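Local coordinates for Baccell_00875 (Bacteroides cellulosilyticus DSM 14838, PDB 5NO8), which probably acts as a polysaccharide lyase that removes L-rhamnose caps, linked to glucuronic acid, from complex arabinogalactan proteins, at residues Q156-I159 against N160-H164; R343-V346 against D347-R350; H250-E254 against K255-L259; T287-N291 against G292-P296; E413-Q416 against S417-Y421. All coordinates share one frame; numbering follows the deposited sequence.

Interaction 1 of 5, residues Q156-I159 against N160-H164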
loop_
_atom_site.group_PDB
_atom_site.type_symbol
_atom_site.label_atom_id
_atom_site.label_comp_id
_atom_site.label_asym_id
_atom_site.label_seq_id
_atom_site.Cartn_x
_atom_site.Cartn_y
_atom_site.Cartn_z
ATOM N N GLN A 156 -1.968 -5.697 -19.631
ATOM C CA GLN A 156 -1.335 -6.836 -20.275
ATOM C C GLN A 156 0.167 -6.801 -20.037
ATOM O O GLN A 156 0.749 -7.799 -19.680
ATOM C CB GLN A 156 -1.636 -6.872 -21.772
ATOM C CG GLN A 156 -3.069 -7.313 -22.085
ATOM C CD GLN A 156 -4.160 -6.339 -21.606
ATOM O OE1 GLN A 156 -5.212 -6.776 -21.105
ATOM N NE2 GLN A 156 -3.922 -5.019 -21.757
ATOM N N GLN A 157 0.784 -5.645 -20.218
ATOM C CA GLN A 157 2.215 -5.539 -19.915
ATOM C C GLN A 157 2.495 -5.707 -18.414
ATOM O O GLN A 157 3.515 -6.266 -18.035
ATOM C CB GLN A 157 2.769 -4.211 -20.389
ATOM C CG GLN A 157 2.891 -4.096 -21.888
ATOM C CD GLN A 157 3.537 -2.777 -22.249
ATOM O OE1 GLN A 157 2.848 -1.784 -22.457
ATOM N NE2 GLN A 157 4.861 -2.747 -22.277
ATOM N N CYS A 158 1.594 -5.205 -17.568
ATOM C CA CYS A 158 1.774 -5.360 -16.112
ATOM C C CYS A 158 1.801 -6.817 -15.708
ATOM O O CYS A 158 2.729 -7.269 -15.069
ATOM C CB CYS A 158 0.680 -4.660 -15.347
ATOM S SG CYS A 158 0.857 -2.895 -15.399
ATOM N N ILE A 159 0.785 -7.553 -16.143
ATOM C CA ILE A 159 0.631 -8.948 -15.795
ATOM C C ILE A 159 1.837 -9.797 -16.208
ATOM O O ILE A 159 2.279 -10.675 -15.463
ATOM C CB ILE A 159 -0.717 -9.449 -16.400
ATOM C CG1 ILE A 159 -1.884 -8.910 -15.555
ATOM C CG2 ILE A 159 -0.774 -10.946 -16.589
ATOM C CD1 ILE A 159 -2.024 -9.485 -14.173
ATOM N N ASN A 160 2.382 -9.520 -17.391
ATOM C CA ASN A 160 3.443 -10.349 -17.938
ATOM C C ASN A 160 4.853 -9.828 -17.696
ATOM O O ASN A 160 5.789 -10.619 -17.719
ATOM C CB ASN A 160 3.200 -10.520 -19.439
ATOM C CG ASN A 160 1.965 -11.357 -19.707
ATOM O OD1 ASN A 160 1.939 -12.557 -19.421
ATOM N ND2 ASN A 160 0.934 -10.727 -20.230
ATOM N N SER A 161 4.982 -8.519 -17.516
ATOM C CA SER A 161 6.278 -7.834 -17.689
ATOM C C SER A 161 6.615 -6.713 -16.706
ATOM O O SER A 161 7.540 -5.947 -16.978
ATOM C CB SER A 161 6.318 -7.223 -19.104
ATOM O OG SER A 161 6.005 -8.220 -20.064
ATOM N N ARG A 162 5.867 -6.599 -15.611
ATOM C CA ARG A 162 6.164 -5.629 -14.544
ATOM C C ARG A 162 6.095 -6.339 -13.211
ATOM O O ARG A 162 5.577 -7.449 -13.113
ATOM C CB ARG A 162 5.215 -4.433 -14.563
ATOM C CG ARG A 162 5.217 -3.615 -15.853
ATOM C CD ARG A 162 6.560 -2.917 -16.047
ATOM N NE ARG A 162 6.564 -2.033 -17.200
ATOM C CZ ARG A 162 6.743 -2.433 -18.465
ATOM N NH1 ARG A 162 6.936 -3.708 -18.758
ATOM N NH2 ARG A 162 6.708 -1.540 -19.446
ATOM N N ALA A 163 6.629 -5.700 -12.180
ATOM C CA ALA A 163 6.724 -6.355 -10.864
ATOM C C ALA A 163 6.235 -5.455 -9.738
ATOM O O ALA A 163 6.562 -4.274 -9.699
ATOM C CB ALA A 163 8.153 -6.776 -10.602
ATOM N N HIS A 164 5.475 -6.050 -8.820
ATOM C CA HIS A 164 5.195 -5.431 -7.519
ATOM C C HIS A 164 6.456 -5.594 -6.664
ATOM O O HIS A 164 6.870 -6.718 -6.353
ATOM C CB HIS A 164 4.013 -6.113 -6.857
ATOM C CG HIS A 164 2.731 -5.945 -7.608
ATOM N ND1 HIS A 164 2.272 -4.713 -8.014
ATOM C CD2 HIS A 164 1.793 -6.847 -7.987
ATOM C CE1 HIS A 164 1.101 -4.866 -8.612
ATOM N NE2 HIS A 164 0.796 -6.150 -8.622
#

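Interaction 2 of 5, residues R343-V346 against D347-R350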
loop_
_atom_site.group_PDB
_atom_site.type_symbol
_atom_site.label_atom_id
_atom_site.label_comp_id
_atom_site.label_asym_id
_atom_site.label_seq_id
_atom_site.Cartn_x
_atom_site.Cartn_y
_atom_site.Cartn_z
ATOM N N ARG A 343 -14.902 4.591 18.471
ATOM C CA ARG A 343 -15.848 5.485 19.114
ATOM C C ARG A 343 -15.375 6.919 19.028
ATOM O O ARG A 343 -16.147 7.796 18.665
ATOM C CB ARG A 343 -16.018 5.121 20.591
ATOM C CG ARG A 343 -17.027 6.004 21.304
ATOM C CD ARG A 343 -16.822 5.982 22.783
ATOM N NE ARG A 343 -15.936 7.067 23.158
ATOM C CZ ARG A 343 -14.836 6.962 23.884
ATOM N NH1 ARG A 343 -14.402 5.788 24.369
ATOM N NH2 ARG A 343 -14.156 8.067 24.129
ATOM N N LYS A 344 -14.094 7.145 19.312
ATOM C CA LYS A 344 -13.563 8.494 19.275
ATOM C C LYS A 344 -13.589 9.053 17.849
ATOM O O LYS A 344 -13.878 10.221 17.665
ATOM C CB LYS A 344 -12.162 8.544 19.856
ATOM C CG LYS A 344 -12.192 8.398 21.386
ATOM C CD LYS A 344 -10.843 8.612 22.018
ATOM C CE LYS A 344 -9.905 7.444 21.805
ATOM N NZ LYS A 344 -8.733 7.608 22.723
ATOM N N ARG A 345 -13.282 8.221 16.870
ATOM C CA ARG A 345 -13.289 8.672 15.480
ATOM C C ARG A 345 -14.704 9.073 15.040
ATOM O O ARG A 345 -14.911 10.116 14.442
ATOM C CB ARG A 345 -12.758 7.589 14.537
ATOM C CG ARG A 345 -12.815 7.955 13.053
ATOM C CD ARG A 345 -12.069 9.247 12.809
ATOM N NE ARG A 345 -12.246 9.763 11.465
ATOM C CZ ARG A 345 -12.129 11.039 11.151
ATOM N NH1 ARG A 345 -11.781 11.974 12.046
ATOM N NH2 ARG A 345 -12.364 11.390 9.900
ATOM N N VAL A 346 -15.656 8.211 15.353
ATOM C CA VAL A 346 -17.047 8.470 15.016
ATOM C C VAL A 346 -17.526 9.774 15.645
ATOM O O VAL A 346 -18.154 10.572 14.974
ATOM C CB VAL A 346 -17.899 7.238 15.378
ATOM C CG1 VAL A 346 -19.379 7.543 15.457
ATOM C CG2 VAL A 346 -17.617 6.136 14.361
ATOM N N ASP A 347 -17.239 9.977 16.939
ATOM C CA ASP A 347 -17.605 11.221 17.617
ATOM C C ASP A 347 -16.945 12.436 17.003
ATOM O O ASP A 347 -17.566 13.467 16.896
ATOM C CB ASP A 347 -17.294 11.161 19.110
ATOM C CG ASP A 347 -18.214 10.179 19.872
ATOM O OD1 ASP A 347 -19.311 9.815 19.375
ATOM O OD2 ASP A 347 -17.836 9.785 21.004
ATOM N N PHE A 348 -15.691 12.302 16.564
ATOM C CA PHE A 348 -15.002 13.397 15.880
ATOM C C PHE A 348 -15.679 13.751 14.557
ATOM O O PHE A 348 -15.832 14.943 14.246
ATOM C CB PHE A 348 -13.525 13.061 15.646
ATOM C CG PHE A 348 -12.681 14.259 15.335
ATOM C CD1 PHE A 348 -12.609 14.751 14.033
ATOM C CD2 PHE A 348 -11.927 14.884 16.314
ATOM C CE1 PHE A 348 -11.854 15.869 13.727
ATOM C CE2 PHE A 348 -11.153 16.005 16.009
ATOM C CZ PHE A 348 -11.125 16.507 14.721
ATOM N N ILE A 349 -16.045 12.735 13.778
ATOM C CA ILE A 349 -16.708 12.955 12.496
ATOM C C ILE A 349 -18.000 13.755 12.726
ATOM O O ILE A 349 -18.223 14.803 12.097
ATOM C CB ILE A 349 -17.011 11.655 11.766
ATOM C CG1 ILE A 349 -15.710 11.011 11.274
ATOM C CG2 ILE A 349 -17.940 11.913 10.569
ATOM C CD1 ILE A 349 -15.830 9.569 10.877
ATOM N N ARG A 350 -18.805 13.285 13.671
ATOM C CA ARG A 350 -20.058 13.965 13.974
ATOM C C ARG A 350 -19.862 15.378 14.506
ATOM O O ARG A 350 -20.526 16.316 14.043
ATOM C CB ARG A 350 -20.904 13.146 14.958
ATOM C CG ARG A 350 -22.280 13.767 15.219
ATOM C CD ARG A 350 -23.106 12.931 16.165
ATOM N NE ARG A 350 -22.557 12.845 17.514
ATOM C CZ ARG A 350 -22.586 13.814 18.437
ATOM N NH1 ARG A 350 -23.113 15.016 18.202
ATOM N NH2 ARG A 350 -22.071 13.574 19.631
#

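Interaction 3 of 5, residues H250-E254 against K255-L259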
loop_
_atom_site.group_PDB
_atom_site.type_symbol
_atom_site.label_atom_id
_atom_site.label_comp_id
_atom_site.label_asym_id
_atom_site.label_seq_id
_atom_site.Cartn_x
_atom_site.Cartn_y
_atom_site.Cartn_z
ATOM N N HIS A 250 12.900 -19.163 1.842
ATOM C CA HIS A 250 13.869 -20.244 1.966
ATOM C C HIS A 250 15.251 -19.803 1.501
ATOM O O HIS A 250 16.250 -20.005 2.190
ATOM C CB HIS A 250 13.396 -21.477 1.158
ATOM C CG HIS A 250 14.306 -22.662 1.280
ATOM N ND1 HIS A 250 14.457 -23.368 2.457
ATOM C CD2 HIS A 250 15.141 -23.240 0.386
ATOM C CE1 HIS A 250 15.340 -24.337 2.279
ATOM N NE2 HIS A 250 15.773 -24.279 1.032
ATOM N N LYS A 251 15.292 -19.181 0.335
ATOM C CA LYS A 251 16.539 -18.700 -0.253
ATOM C C LYS A 251 17.176 -17.583 0.575
ATOM O O LYS A 251 18.412 -17.556 0.754
ATOM C CB LYS A 251 16.281 -18.240 -1.677
ATOM C CG LYS A 251 16.065 -19.410 -2.630
ATOM C CD LYS A 251 15.702 -18.880 -4.010
ATOM C CE LYS A 251 15.332 -19.972 -5.005
ATOM N NZ LYS A 251 16.524 -20.671 -5.478
ATOM N N LEU A 252 16.344 -16.689 1.097
ATOM C CA LEU A 252 16.855 -15.650 2.026
ATOM C C LEU A 252 17.585 -16.270 3.235
ATOM O O LEU A 252 18.715 -15.856 3.593
ATOM C CB LEU A 252 15.733 -14.692 2.428
ATOM C CG LEU A 252 16.048 -13.596 3.457
ATOM C CD1 LEU A 252 15.107 -12.406 3.249
ATOM C CD2 LEU A 252 15.963 -14.097 4.879
ATOM N N LEU A 253 16.984 -17.291 3.830
ATOM C CA LEU A 253 17.613 -18.004 4.944
ATOM C C LEU A 253 18.866 -18.779 4.500
ATOM O O LEU A 253 19.867 -18.792 5.223
ATOM C CB LEU A 253 16.622 -18.947 5.620
ATOM C CG LEU A 253 15.409 -18.290 6.292
ATOM C CD1 LEU A 253 14.404 -19.345 6.743
ATOM C CD2 LEU A 253 15.852 -17.447 7.471
ATOM N N GLU A 254 18.818 -19.382 3.306
ATOM C CA GLU A 254 19.985 -20.087 2.763
ATOM C C GLU A 254 21.153 -19.175 2.567
ATOM O O GLU A 254 22.295 -19.584 2.761
ATOM C CB GLU A 254 19.681 -20.756 1.427
ATOM C CG GLU A 254 18.724 -21.920 1.550
ATOM C CD GLU A 254 18.505 -22.660 0.242
ATOM O OE1 GLU A 254 18.491 -22.006 -0.833
ATOM O OE2 GLU A 254 18.356 -23.909 0.318
ATOM N N LYS A 255 20.864 -17.929 2.208
ATOM C CA LYS A 255 21.895 -16.926 1.979
ATOM C C LYS A 255 22.400 -16.312 3.282
ATOM O O LYS A 255 23.241 -15.422 3.249
ATOM C CB LYS A 255 21.371 -15.871 0.988
ATOM C CG LYS A 255 21.303 -16.471 -0.419
ATOM C CD LYS A 255 20.591 -15.620 -1.437
ATOM C CE LYS A 255 20.303 -16.444 -2.692
ATOM N NZ LYS A 255 21.561 -16.841 -3.384
ATOM N N GLY A 256 21.894 -16.779 4.430
ATOM C CA GLY A 256 22.419 -16.387 5.732
ATOM C C GLY A 256 21.732 -15.216 6.416
ATOM O O GLY A 256 22.185 -14.771 7.466
ATOM N N SER A 257 20.639 -14.727 5.842
ATOM C CA SER A 257 19.880 -13.642 6.459
ATOM C C SER A 257 18.833 -14.207 7.437
ATOM O O SER A 257 18.853 -15.406 7.748
ATOM C CB SER A 257 19.240 -12.792 5.382
ATOM O OG SER A 257 18.691 -11.609 5.948
ATOM N N VAL A 258 17.982 -13.339 7.986
ATOM C CA VAL A 258 16.978 -13.757 8.969
ATOM C C VAL A 258 15.635 -13.181 8.605
ATOM O O VAL A 258 15.550 -12.218 7.828
ATOM C CB VAL A 258 17.361 -13.344 10.413
ATOM C CG1 VAL A 258 18.733 -13.886 10.784
ATOM C CG2 VAL A 258 17.330 -11.839 10.607
ATOM N N LEU A 259 14.575 -13.780 9.155
ATOM C CA LEU A 259 13.207 -13.314 8.947
ATOM C C LEU A 259 12.600 -13.002 10.311
ATOM O O LEU A 259 12.614 -13.849 11.217
ATOM C CB LEU A 259 12.348 -14.382 8.249
ATOM C CG LEU A 259 12.723 -14.658 6.807
ATOM C CD1 LEU A 259 12.160 -16.006 6.401
ATOM C CD2 LEU A 259 12.232 -13.534 5.904
HETATM O O HOH W 1 19.936 -17.825 7.873
#

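Interaction 4 of 5, residues T287-N291 against G292-P296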
loop_
_atom_site.group_PDB
_atom_site.type_symbol
_atom_site.label_atom_id
_atom_site.label_comp_id
_atom_site.label_asym_id
_atom_site.label_seq_id
_atom_site.Cartn_x
_atom_site.Cartn_y
_atom_site.Cartn_z
ATOM N N THR A 287 20.626 -10.658 20.876
ATOM C CA THR A 287 19.992 -9.853 21.914
ATOM C C THR A 287 18.905 -9.023 21.241
ATOM O O THR A 287 18.841 -8.927 19.997
ATOM C CB THR A 287 20.967 -8.872 22.608
ATOM O OG1 THR A 287 21.625 -8.056 21.633
ATOM C CG2 THR A 287 22.006 -9.617 23.446
ATOM N N ALA A 288 18.050 -8.435 22.052
ATOM C CA ALA A 288 16.961 -7.638 21.533
ATOM C C ALA A 288 16.702 -6.405 22.338
ATOM O O ALA A 288 17.053 -6.333 23.518
ATOM C CB ALA A 288 15.700 -8.460 21.460
ATOM N N LYS A 289 16.051 -5.434 21.696
ATOM C CA LYS A 289 15.606 -4.218 22.361
ATOM C C LYS A 289 14.172 -3.880 21.944
ATOM O O LYS A 289 13.728 -4.254 20.853
ATOM C CB LYS A 289 16.514 -3.040 22.048
ATOM C CG LYS A 289 17.933 -3.178 22.567
ATOM C CD LYS A 289 18.829 -1.980 22.272
ATOM C CE LYS A 289 20.293 -2.326 22.605
ATOM N NZ LYS A 289 21.155 -1.122 22.380
ATOM N N MET A 290 13.461 -3.220 22.851
ATOM C CA MET A 290 12.117 -2.719 22.622
ATOM C C MET A 290 12.190 -1.219 22.839
ATOM O O MET A 290 12.496 -0.780 23.959
ATOM C CB MET A 290 11.149 -3.347 23.622
ATOM C CG MET A 290 9.737 -2.905 23.489
ATOM S SD MET A 290 8.775 -3.847 24.723
ATOM C CE MET A 290 7.285 -2.914 24.544
ATOM N N ASN A 291 11.937 -0.430 21.795
ATOM C CA ASN A 291 12.208 1.031 21.841
ATOM C C ASN A 291 13.567 1.380 22.494
ATOM O O ASN A 291 13.663 2.247 23.351
ATOM C CB ASN A 291 11.059 1.753 22.539
ATOM C CG ASN A 291 9.812 1.773 21.706
ATOM O OD1 ASN A 291 9.874 1.545 20.495
ATOM N ND2 ASN A 291 8.679 2.107 22.329
ATOM N N GLY A 292 14.600 0.657 22.093
ATOM C CA GLY A 292 15.937 0.964 22.530
ATOM C C GLY A 292 16.298 0.402 23.884
ATOM O O GLY A 292 17.442 0.583 24.324
ATOM N N VAL A 293 15.362 -0.279 24.531
ATOM C CA VAL A 293 15.584 -0.860 25.872
ATOM C C VAL A 293 15.780 -2.379 25.772
ATOM O O VAL A 293 14.915 -3.098 25.259
ATOM C CB VAL A 293 14.415 -0.565 26.824
ATOM C CG1 VAL A 293 14.711 -1.124 28.223
ATOM C CG2 VAL A 293 14.110 0.925 26.851
ATOM N N PRO A 294 16.897 -2.898 26.305
ATOM C CA PRO A 294 17.063 -4.349 26.259
ATOM C C PRO A 294 15.923 -5.130 26.872
ATOM O O PRO A 294 15.399 -4.758 27.933
ATOM C CB PRO A 294 18.345 -4.579 27.087
ATOM C CG PRO A 294 19.136 -3.349 26.853
ATOM C CD PRO A 294 18.107 -2.242 26.842
ATOM N N VAL A 295 15.542 -6.200 26.184
ATOM C CA VAL A 295 14.535 -7.141 26.643
ATOM C C VAL A 295 15.064 -8.559 26.478
ATOM O O VAL A 295 15.871 -8.807 25.593
ATOM C CB VAL A 295 13.215 -7.018 25.872
ATOM C CG1 VAL A 295 12.542 -5.699 26.210
ATOM C CG2 VAL A 295 13.425 -7.165 24.371
ATOM N N PRO A 296 14.599 -9.498 27.314
ATOM C CA PRO A 296 15.145 -10.869 27.220
ATOM C C PRO A 296 14.771 -11.577 25.925
ATOM O O PRO A 296 13.688 -11.345 25.397
ATOM C CB PRO A 296 14.538 -11.593 28.434
ATOM C CG PRO A 296 13.510 -10.703 29.007
ATOM C CD PRO A 296 13.600 -9.341 28.386
HETATM O O HOH W 2 18.450 -9.300 24.873
#

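Interaction 5 of 5, residues E413-Q416 against S417-Y421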
loop_
_atom_site.group_PDB
_atom_site.type_symbol
_atom_site.label_atom_id
_atom_site.label_comp_id
_atom_site.label_asym_id
_atom_site.label_seq_id
_atom_site.Cartn_x
_atom_site.Cartn_y
_atom_site.Cartn_z
ATOM N N GLU A 413 -27.654 10.339 18.736
ATOM C CA GLU A 413 -26.988 11.475 18.095
ATOM C C GLU A 413 -26.468 11.098 16.714
ATOM O O GLU A 413 -26.486 11.937 15.808
ATOM C CB GLU A 413 -25.825 12.014 18.934
ATOM C CG GLU A 413 -26.239 12.960 20.032
ATOM C CD GLU A 413 -27.074 12.288 21.078
ATOM O OE1 GLU A 413 -26.594 11.310 21.714
ATOM O OE2 GLU A 413 -28.221 12.734 21.258
ATOM N N LEU A 414 -25.969 9.865 16.565
ATOM C CA LEU A 414 -25.572 9.361 15.254
ATOM C C LEU A 414 -26.765 9.274 14.315
ATOM O O LEU A 414 -26.657 9.652 13.146
ATOM C CB LEU A 414 -24.908 7.984 15.342
ATOM C CG LEU A 414 -23.567 7.908 16.082
ATOM C CD1 LEU A 414 -22.945 6.531 15.925
ATOM C CD2 LEU A 414 -22.619 8.993 15.583
ATOM N N LYS A 415 -27.875 8.711 14.799
ATOM C CA LYS A 415 -29.072 8.594 13.969
ATOM C C LYS A 415 -29.494 9.959 13.454
ATOM O O LYS A 415 -29.780 10.096 12.270
ATOM C CB LYS A 415 -30.229 7.937 14.725
ATOM C CG LYS A 415 -31.482 7.784 13.887
ATOM C CD LYS A 415 -32.375 6.689 14.438
ATOM C CE LYS A 415 -33.696 6.658 13.686
ATOM N NZ LYS A 415 -34.599 5.643 14.288
ATOM N N GLN A 416 -29.521 10.962 14.328
ATOM C CA GLN A 416 -29.945 12.316 13.928
ATOM C C GLN A 416 -28.978 12.946 12.945
ATOM O O GLN A 416 -29.384 13.579 11.980
ATOM C CB GLN A 416 -30.159 13.238 15.141
ATOM C CG GLN A 416 -31.447 12.935 15.905
ATOM C CD GLN A 416 -32.648 12.696 14.975
ATOM O OE1 GLN A 416 -32.990 13.564 14.158
ATOM N NE2 GLN A 416 -33.249 11.495 15.053
ATOM N N SER A 417 -27.693 12.719 13.173
ATOM C CA SER A 417 -26.675 13.179 12.247
ATOM C C SER A 417 -26.842 12.529 10.860
ATOM O O SER A 417 -26.738 13.218 9.840
ATOM C CB SER A 417 -25.280 12.885 12.840
ATOM O OG SER A 417 -24.248 13.123 11.901
ATOM N N LEU A 418 -27.072 11.218 10.846
ATOM C CA LEU A 418 -27.215 10.433 9.642
ATOM C C LEU A 418 -28.465 10.787 8.834
ATOM O O LEU A 418 -28.407 10.804 7.600
ATOM C CB LEU A 418 -27.227 8.951 9.932
ATOM C CG LEU A 418 -25.853 8.363 10.285
ATOM C CD1 LEU A 418 -26.048 7.030 10.968
ATOM C CD2 LEU A 418 -24.989 8.208 9.023
ATOM N N LEU A 419 -29.579 11.055 9.514
ATOM C CA LEU A 419 -30.800 11.492 8.798
ATOM C C LEU A 419 -30.545 12.780 8.041
ATOM O O LEU A 419 -30.996 12.937 6.905
ATOM C CB LEU A 419 -32.005 11.609 9.749
ATOM C CG LEU A 419 -32.490 10.238 10.231
ATOM C CD1 LEU A 419 -33.353 10.393 11.478
ATOM C CD2 LEU A 419 -33.251 9.454 9.177
ATOM N N ARG A 420 -29.783 13.685 8.648
ATOM C CA ARG A 420 -29.402 14.908 7.995
ATOM C C ARG A 420 -28.466 14.686 6.831
ATOM O O ARG A 420 -28.593 15.350 5.791
ATOM C CB ARG A 420 -28.754 15.867 8.969
ATOM C CG ARG A 420 -29.739 16.476 9.936
ATOM C CD ARG A 420 -29.029 17.331 10.954
ATOM N NE ARG A 420 -28.223 18.367 10.323
ATOM C CZ ARG A 420 -26.954 18.670 10.613
ATOM N NH1 ARG A 420 -26.274 18.050 11.590
ATOM N NH2 ARG A 420 -26.348 19.643 9.927
ATOM N N TYR A 421 -27.511 13.777 7.010
ATOM C CA TYR A 421 -26.593 13.470 5.932
ATOM C C TYR A 421 -27.306 12.887 4.732
ATOM O O TYR A 421 -27.109 13.352 3.596
ATOM C CB TYR A 421 -25.524 12.466 6.389
ATOM C CG TYR A 421 -24.488 12.224 5.334
ATOM C CD1 TYR A 421 -23.801 13.296 4.758
ATOM C CD2 TYR A 421 -24.164 10.954 4.927
ATOM C CE1 TYR A 421 -22.835 13.094 3.798
ATOM C CE2 TYR A 421 -23.169 10.747 3.988
ATOM C CZ TYR A 421 -22.523 11.830 3.418
ATOM O OH TYR A 421 -21.540 11.619 2.472
#

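Interaction 1 of 5, residues Q156-I159 against N160-H164
Asn-160 binds the carbonyl of Gln-156 twice. Its backbone N reaches Gln-156 O at 3.3 Å, and its side-chain ND2 reaches the same Gln-156 O at 3.0 Å. The two donors come from opposite faces of the carbonyl plane, so the oxygen is held from both sides. CG of Asn-160 lies anti to its own carbonyl carbon (chi1 -68°), which folds the amide back over the preceding turn. The other end of that amide, OD1, accepts a bond from Arg-50. Of the next two backbone bonds, the one from Ser-161 N to Gln-157 O, at 2.7 Å, is bent and weak. Arg-162 N donates to Cys-158 O at 3.3 Å.

Arg-162 NH1 turns back to Ser-161 O at 2.9 Å. That oxygen lies in the guanidinium plane, while the donor stands above the carbonyl plane. Arg-162 NE binds Asn-151. The side chains of Gln-157 and Arg-162 run alongside each other in the same direction, their flat ends almost perpendicular. Ile-159 CG2 approaches Asn-160 ND2 at 4.0 Å.

This is the unwinding C-terminal end of helix 155-161, where the chain turns into strand 163-168, an outermost strand of an antiparallel sheet.

Interaction 2 of 5, residues R343-V346 against D347-R350
Ile-349 N donates to Arg-345 O at 2.9 Å, the shortest backbone bond here, with the donor nearly along the C=O axis. The same two residues also meet through their side chains. Ile-349 CG1 sits over the centre of one face of the Arg-345 guanidinium, 3.6 Å from Arg-345 CZ. Ile-349 CD1 touches Arg-345 NE, also at 3.6 Å. The two chains cross at about a right angle.

The arginine gets there by a bend. Its CG is anti to the backbone N (chi1 176°), and the kink at chi2 (56°) carries the guanidinium forward, alongside the next turn. Its NH1 comes within 3.5 Å of Phe-348 CD1. The guanidinium and ring planes are inclined by 28°. The charged group is well satisfied in its buried setting. NE pairs with Asp-681, while NH1 binds Gly-653 O and Gln-353. Ile-349 covers one face, while the polar partners hold the N-H groups.

On the more exposed side, Asp-347 OD2 lies at the edge of the Arg-343 guanidinium, near its plane. This salt bridge is long, 4.0 Å from Arg-343 NE to Asp-347 OD2. Arg-343 has a second acidic partner in Asp-340.

Phe-348 meets Tyr-369 edge-to-face. Val-346 and Ile-349 face helix 396-409, and Arg-343 and Asp-347 lie on a more exposed side. Regular i to i+4 bonds make this a turn of helix 338-352, in the mainly helical C-terminal half.

Interaction 3 of 5, residues H250-E254 against K255-L259
Lys-251 O accepts the N-H of Lys-255 at 2.9 Å, the last regular i to i+4 bond across this boundary. The aliphatic part of Lys-255 also lies against that carbonyl, with Lys-255 CG 3.3 Å from Lys-251 O. Its ammonium leads away to a salt bridge with Asp-122.

Leu-252 follows. Its carbonyl oxygen takes the N-H of Ser-257 at 3.2 Å. Its side chain has CG anti to the backbone N (chi1 176°), which carries the methyls toward the outgoing chain. There Leu-252 CD2 touches Ser-257 CB at 3.6 Å and Leu-259 CG at 3.8 Å.

Leu-253 O binds Gly-256 N at 3.0 Å, the donor standing above the carbonyl plane. A water also donates to this oxygen and to Ser-257 O, so it bridges the helix end to the loop. The side chain of Leu-253 crosses Leu-259 at about a right angle, and Leu-259 CD1 lies 4.0 Å from Leu-253 CG. Leu-259, where the chain enters strand 259-262, thus packs back on both leucines of the last turn.

Gly-256 leaves the helical range with a positive phi of 94°. Together, the i to i+5 bond from Ser-257 N to Leu-252 O and the i to i+3 bond from Gly-256 N to Leu-253 O define the Schellman motif that ends helix 245-254.

Interaction 4 of 5, residues T287-N291 against G292-P296
A beta hairpin with a two-residue loop joins strand 287-290 to strand 293-300 through a type I' turn, Met-290 to Val-293. Asn-291 and Gly-292 occupy its corners, both with positive phi, and Asn-Gly is a classic sequence for this turn. Met-290 and Val-293 form an antiparallel hydrogen-bonded pair. Met-290 N donates to Val-293 O at 2.8 Å, and Val-293 N returns to Met-290 O at 3.0 Å. The second donor stands above the carbonyl plane.

Further along, Val-295 N binds Ala-288 O at 3.1 Å. A single water links Ala-288 N to Val-295 O, the other side of this pair. Between these bonds, Lys-289 and Pro-294 make a non-hydrogen-bonded pair. Lys-289 CA also gives a C-H contact to Val-293 O at 3.2 Å. Lys-289 CD passes Gly-292 O at 3.6 Å as the extended chain runs beside the turn.

Ala-288, Met-290, Val-293 and Val-295 put apolar side chains on one face; Lys-289 and Pro-294 lie on the other. CG1 of Val-295 is anti to its carbonyl carbon (chi1 -69°), which turns it to Met-290 CB at 3.8 Å. Val-295 CG2 meets Ala-288 CB at 3.9 Å.

The side chain of Asn-291 bonds to Arg-317 N and Glu-315 O, which ties the turn to strand 314-322 beside strand 287-290. Strand 303-309 flanks strand 293-300, and its Val-306 and Val-308 pack against Ala-288, Val-295 and Met-290.

Interaction 5 of 5, residues E413-Q416 against S417-Y421
Lys-415 and Leu-419, one helical turn apart, lie side by side and point the same way. Lys-415 CG touches Leu-419 CD1 at 4.0 Å. Gln-416 approaches the same methyl from another direction, crossing the leucine at a slant, with Gln-416 NE2 3.7 Å from Leu-419 CD1. A bend at chi2 (-44°) brings the glutamine amide over to the leucine. One methyl thus meets an aliphatic stem and an amide nitrogen.

Leu-418 leans on the carbonyl of the turn before it. Its CG is anti to its carbonyl carbon (chi1 -74°) and sits 3.2 Å from Leu-414 O. That same oxygen accepts Leu-418 N at 2.8 Å. Leu-419 N binds Lys-415 O at 2.9 Å, and Ser-417 N binds Glu-413 O at 3.0 Å. The bond from Arg-420 N to Gln-416 O is weak.

Two polar ends look elsewhere. Ser-417 OG bonds to Tyr-366, and the Arg-420 guanidinium is held by Asn-356 and Asp-363.

All of this lies within helix 412-429. Leu-418 packs on Leu-402 and Val-403 of helix 396-409 and also reaches Met-461 of helix 448-465. Leu-419 touches Met-461 and Thr-465. Leu-414 meets helix 338-352, so helix 412-429 packs against three helices.

All five contacts are local, so none closes a long loop, and they follow one another in series without nesting or crossing. From the N terminus, interaction 1 turns a helix into an edge strand of one antiparallel sheet. Interaction 3 ends the helix that leads from that sheet to the next. Interaction 4 is a hairpin within that next sheet. Interactions 2 and 5 then lie in the helical part. They are about 13 Å apart, centre to centre, and touch: Val-346 CG1 meets Leu-414 CD2 at 3.6 Å, and Arg-350 CD packs on Glu-413 O at 3.5 Å. Interactions 1 and 3 lie across the chain's centre from this pair.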